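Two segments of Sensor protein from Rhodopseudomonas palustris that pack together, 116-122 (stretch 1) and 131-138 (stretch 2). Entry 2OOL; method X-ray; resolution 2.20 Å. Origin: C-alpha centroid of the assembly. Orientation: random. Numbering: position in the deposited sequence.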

# COMPACT_ATOMS: atom_id res chain seq x y z
N ARG A 116 -27.68 -4.58 -4.19
CA ARG A 116 -26.57 -3.85 -4.77
C ARG A 116 -25.54 -3.48 -3.74
O ARG A 116 -25.87 -2.88 -2.70
CB ARG A 116 -27.05 -2.53 -5.36
CG ARG A 116 -27.98 -2.68 -6.55
CD ARG A 116 -27.18 -2.64 -7.83
NE ARG A 116 -26.43 -1.39 -8.00
CZ ARG A 116 -26.94 -0.26 -8.47
NH1 ARG A 116 -28.22 -0.18 -8.85
NH2 ARG A 116 -26.14 0.82 -8.59
N ALA A 117 -24.26 -3.70 -4.10
CA ALA A 117 -23.11 -3.49 -3.24
C ALA A 117 -22.35 -2.17 -3.60
O ALA A 117 -22.07 -1.88 -4.78
CB ALA A 117 -22.12 -4.74 -3.33
N PHE A 118 -21.98 -1.45 -2.55
CA PHE A 118 -21.40 -0.12 -2.62
C PHE A 118 -20.29 0.06 -1.60
O PHE A 118 -20.18 -0.66 -0.64
CB PHE A 118 -22.42 0.96 -2.29
CG PHE A 118 -23.56 1.06 -3.26
CD1 PHE A 118 -23.42 1.77 -4.45
CD2 PHE A 118 -24.79 0.49 -2.97
CE1 PHE A 118 -24.46 1.85 -5.36
CE2 PHE A 118 -25.84 0.58 -3.84
CZ PHE A 118 -25.69 1.26 -5.05
N ASN A 119 -19.46 1.08 -1.86
CA ASN A 119 -18.51 1.62 -0.91
C ASN A 119 -19.27 2.74 -0.24
O ASN A 119 -19.66 3.71 -0.90
CB ASN A 119 -17.28 2.25 -1.61
CG ASN A 119 -16.10 1.34 -1.70
OD1 ASN A 119 -15.08 1.72 -2.32
ND2 ASN A 119 -16.17 0.18 -1.09
N GLY A 120 -19.41 2.63 1.07
CA GLY A 120 -20.05 3.68 1.86
C GLY A 120 -19.03 4.64 2.46
O GLY A 120 -18.08 4.23 3.16
N ILE A 121 -19.23 5.93 2.17
CA ILE A 121 -18.28 6.97 2.57
C ILE A 121 -19.05 7.91 3.50
O ILE A 121 -19.95 8.61 3.08
CB ILE A 121 -17.75 7.80 1.36
CG1 ILE A 121 -17.37 6.90 0.18
CG2 ILE A 121 -16.59 8.77 1.80
CD1 ILE A 121 -16.13 6.18 0.37
N LEU A 122 -18.66 7.89 4.75
CA LEU A 122 -19.34 8.51 5.85
C LEU A 122 -18.55 9.74 6.34
O LEU A 122 -17.30 9.71 6.43
CB LEU A 122 -19.34 7.48 6.97
CG LEU A 122 -20.47 7.30 7.94
CD1 LEU A 122 -21.86 7.56 7.35
CD2 LEU A 122 -20.27 5.84 8.45
N LEU A 131 -23.86 10.27 4.29
CA LEU A 131 -23.40 8.99 3.77
C LEU A 131 -23.41 9.03 2.25
O LEU A 131 -24.40 9.42 1.65
CB LEU A 131 -24.29 7.87 4.27
CG LEU A 131 -24.05 6.46 3.65
CD1 LEU A 131 -22.69 5.88 4.06
CD2 LEU A 131 -25.14 5.51 4.02
N GLU A 132 -22.32 8.63 1.63
CA GLU A 132 -22.29 8.61 0.20
C GLU A 132 -21.95 7.19 -0.28
O GLU A 132 -21.12 6.54 0.31
CB GLU A 132 -21.26 9.62 -0.30
CG GLU A 132 -21.64 11.07 -0.01
CD GLU A 132 -20.56 12.05 -0.41
OE1 GLU A 132 -19.57 12.15 0.33
OE2 GLU A 132 -20.71 12.72 -1.45
N LEU A 133 -22.62 6.75 -1.34
CA LEU A 133 -22.50 5.39 -1.87
C LEU A 133 -21.83 5.45 -3.20
O LEU A 133 -22.37 6.06 -4.12
CB LEU A 133 -23.91 4.78 -2.04
CG LEU A 133 -24.75 4.55 -0.81
CD1 LEU A 133 -25.98 3.73 -1.17
CD2 LEU A 133 -23.94 3.91 0.28
N GLU A 134 -20.63 4.90 -3.29
CA GLU A 134 -19.82 4.88 -4.53
C GLU A 134 -19.71 3.45 -5.02
O GLU A 134 -19.84 2.55 -4.24
CB GLU A 134 -18.36 5.35 -4.26
CG GLU A 134 -18.14 6.85 -4.19
CD GLU A 134 -16.66 7.27 -4.18
OE1 GLU A 134 -15.74 6.39 -4.11
OE2 GLU A 134 -16.43 8.51 -4.18
N PRO A 135 -19.32 3.25 -6.29
CA PRO A 135 -18.97 1.90 -6.73
C PRO A 135 -17.76 1.36 -5.98
O PRO A 135 -16.89 2.13 -5.56
CB PRO A 135 -18.65 2.06 -8.22
CG PRO A 135 -19.09 3.43 -8.60
CD PRO A 135 -19.15 4.25 -7.35
N ARG A 136 -17.69 0.06 -5.84
CA ARG A 136 -16.62 -0.56 -5.08
C ARG A 136 -15.31 -0.69 -5.87
O ARG A 136 -15.30 -0.66 -7.09
CB ARG A 136 -17.04 -1.95 -4.62
CG ARG A 136 -18.31 -1.97 -3.79
CD ARG A 136 -18.44 -3.23 -2.94
NE ARG A 136 -17.29 -3.39 -2.06
CZ ARG A 136 -17.07 -4.46 -1.30
NH1 ARG A 136 -17.95 -5.47 -1.24
NH2 ARG A 136 -15.97 -4.51 -0.53
N ASP A 137 -14.24 -0.90 -5.13
CA ASP A 137 -12.96 -1.19 -5.71
C ASP A 137 -13.01 -2.51 -6.46
O ASP A 137 -13.52 -3.51 -5.94
CB ASP A 137 -11.88 -1.24 -4.63
CG ASP A 137 -10.49 -1.38 -5.22
OD1 ASP A 137 -9.90 -0.37 -5.66
OD2 ASP A 137 -10.00 -2.52 -5.24
N GLU A 138 -12.49 -2.51 -7.69
CA GLU A 138 -12.58 -3.69 -8.59
C GLU A 138 -11.27 -4.41 -8.92
O GLU A 138 -11.23 -5.14 -9.90
CB GLU A 138 -13.22 -3.27 -9.93
CG GLU A 138 -14.74 -3.47 -10.06
CD GLU A 138 -15.27 -3.02 -11.44
OE1 GLU A 138 -15.18 -3.82 -12.42
OE2 GLU A 138 -15.77 -1.86 -11.54
O HOH W 1 -20.00 -1.64 -6.51
O HOH W 2 -19.31 11.26 2.87

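Two adjacent antiparallel strands illustrate a general principle: the backbone fixes the register, and side-chain rotamers then fill the space that the register leaves. In the sensor protein, the strand running through 116-122 lies beside the strand that includes residues 131-134, and the two stretches bury 648 Å² between them. Four hydrogen bonds come in two reciprocal pairs. Asn119 N donates to Glu134 O at 2.8 Å and Glu134 N to Asn119 O at 2.8 Å; Ile121 N donates to Glu132 O at 2.7 Å and Glu132 N to Ile121 O at 2.8 Å. Between these pairs, alpha carbons approach carbonyls, as in the CA-H...O contacts of Leu133 CA with Asn119 O and of Gly120 CA with Glu132 O, both at 3.4 Å.

Alternation along the strands sorts the side chains. Gly120, Leu122, Leu131 and Leu133 belong to one face, where the leucines make an apolar layer. Leu131, with chi1 t and chi2 p, brings its CD1 within 4.1 Å of Gly120 CA and 3.8 Å of Leu122 CD1. The bare alpha carbon matters here, because a CB built on Gly120 would lie only 3.5 Å from Leu131 CD1. Leu122 meets this methyl with both chi angles between the usual wells, at -145° and 34°; the end of its side chain comes nearer to the other strand than its CA-to-CB direction would suggest.

Leu133 adopts the common m,t rotamer, which sets its CD1 4.2 Å from the centroid of the Phe118 ring, over the face, in a CH-pi contact. Its CB also lies over a ring face, 3.9 Å from Phe118 CD1. Although Phe118 points away overall, chi1 m and chi2 near -82° present the ring to this leucine.

On the other face, Asn119 pairs with Glu134 and Ile121 with Glu132. The aliphatic parts of the glutamates suit this setting: Ile121 CB is 4.3 Å from Glu132 CB, while Ile121 CG1 is 4.4 Å from Glu134 CG. Both glutamates have chi1 m and chi2 t, extending their carboxylates beyond these contacts to hydrogen-bond partners elsewhere in the structure. Glu132 OE1 also accepts from a water, at 2.7 Å, that donates to Ile121 O at 2.7 Å.

Beyond the paired residues, the CA-to-CB bond of Arg136 points sideways, and its side chain packs against the first strand, with Arg136 CG 3.6 Å from Phe118 C and Arg136 CD 4.0 Å from Ala117 CB. Small Ala117 lies alongside this aliphatic stem, and a water bridges the backbones, donating to Ala117 O at 2.7 Å and accepting from Arg136 N at 2.9 Å.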